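Side-chain contact in putative peptidase (Bacteroides fragilis, PDB 5DYN), which is a clostripain-family cysteine protease, represented here by an N-terminal piece, and probably activates the B. fragilis toxin by proteolytic cleavage: residues 32-35 with 36-40. Residues are numbered along the deposited sequence; the frame is centred on the assembly and turned at random.
Sequences ASAD and IEEMK. With NA (sodium ion), chain E.
One turn of helix 29-43, the crossover helix of the beta-alpha-beta unit between strands 16-23 and 51-58, presents Asp35 and Glu38 side by side as ligands of a sodium ion. Three residues apart, they emerge on the same face of the helix, and their carboxylates, with planes 44° apart, grip the ion together. Asp35 OD1 binds sodium at 2.4 Å. The short aspartate keeps its carboxylate close to the helix, with OD2 left to accept a hydrogen bond from Trp116 NE1, probably helping to fix the group's rotation. Glu38, its chain extended beyond CG (chi2 175°), has the length to reach the same ion. Its OE1 is the main ligand, 2.5 Å from sodium, and OE2 a longer, weaker one. A water and the backbone oxygens of Pro61 and Ala63 of a neighbouring subunit complete the site, and OE1 also accepts a hydrogen bond from that subunit's Tyr65 N. Beneath them the helix backbone stays regular, with Glu38 N donating to Ala34 O at 2.8 Å. Nonpolar Ile36 and Met39 suit the sheet-facing side, packing on Met22 of strand 16-23. Asp35 OD1 and Glu38 OE1 lie 3.8 Å apart, so the sodium probably offsets the repulsion between two carboxylates while tying this helix to the second chain.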
# COMPACT_ATOMS: atom_id res chain seq x y z
N ALA A 32 -15.72 6.80 -4.39
CA ALA A 32 -15.32 5.94 -5.50
C ALA A 32 -15.59 6.58 -6.85
O ALA A 32 -14.79 6.45 -7.78
CB ALA A 32 -16.02 4.60 -5.40
N SER A 33 -16.72 7.27 -6.95
CA SER A 33 -17.15 7.87 -8.20
C SER A 33 -16.16 8.91 -8.73
O SER A 33 -15.81 8.90 -9.91
CB SER A 33 -18.52 8.52 -8.02
OG SER A 33 -18.95 9.14 -9.22
N ALA A 34 -15.71 9.80 -7.84
CA ALA A 34 -14.78 10.86 -8.22
C ALA A 34 -13.51 10.29 -8.83
O ALA A 34 -13.08 10.73 -9.89
CB ALA A 34 -14.45 11.72 -7.01
N ASP A 35 -12.92 9.31 -8.15
CA ASP A 35 -11.69 8.67 -8.62
C ASP A 35 -11.86 8.05 -10.01
O ASP A 35 -11.02 8.24 -10.88
CB ASP A 35 -11.24 7.60 -7.63
CG ASP A 35 -10.57 8.19 -6.41
OD1 ASP A 35 -10.62 9.42 -6.24
OD2 ASP A 35 -9.99 7.41 -5.62
N ILE A 36 -12.95 7.31 -10.20
CA ILE A 36 -13.24 6.70 -11.50
C ILE A 36 -13.36 7.77 -12.58
O ILE A 36 -12.86 7.60 -13.70
CB ILE A 36 -14.53 5.85 -11.46
CG1 ILE A 36 -14.36 4.68 -10.48
CG2 ILE A 36 -14.87 5.34 -12.84
CD1 ILE A 36 -15.49 3.66 -10.53
N GLU A 37 -14.00 8.88 -12.24
CA GLU A 37 -14.12 9.99 -13.19
C GLU A 37 -12.75 10.61 -13.45
O GLU A 37 -12.43 10.97 -14.59
CB GLU A 37 -15.10 11.04 -12.67
CG GLU A 37 -16.53 10.52 -12.51
CD GLU A 37 -17.20 10.19 -13.84
OE1 GLU A 37 -16.72 10.65 -14.89
OE2 GLU A 37 -18.20 9.45 -13.82
N GLU A 38 -11.93 10.71 -12.41
CA GLU A 38 -10.56 11.19 -12.55
C GLU A 38 -9.75 10.25 -13.45
O GLU A 38 -8.85 10.69 -14.16
CB GLU A 38 -9.89 11.31 -11.19
CG GLU A 38 -10.43 12.43 -10.32
CD GLU A 38 -9.82 12.43 -8.93
OE1 GLU A 38 -8.82 11.72 -8.72
OE2 GLU A 38 -10.35 13.14 -8.05
N MET A 39 -10.08 8.97 -13.41
CA MET A 39 -9.40 7.99 -14.25
C MET A 39 -9.73 8.21 -15.72
O MET A 39 -8.84 8.16 -16.57
CB MET A 39 -9.78 6.57 -13.82
CG MET A 39 -9.25 6.19 -12.45
SD MET A 39 -9.84 4.61 -11.82
CE MET A 39 -9.17 4.70 -10.15
N LYS A 40 -11.00 8.45 -16.02
CA LYS A 40 -11.43 8.76 -17.38
C LYS A 40 -10.69 9.98 -17.90
O LYS A 40 -10.16 9.98 -19.01
CB LYS A 40 -12.93 9.00 -17.44
CG LYS A 40 -13.78 7.79 -17.12
CD LYS A 40 -15.25 8.16 -17.15
CE LYS A 40 -16.10 7.05 -16.56
NZ LYS A 40 -17.54 7.43 -16.52
NA NA E . -8.96 11.21 -6.29
O HOH W 1 -10.41 13.14 -5.45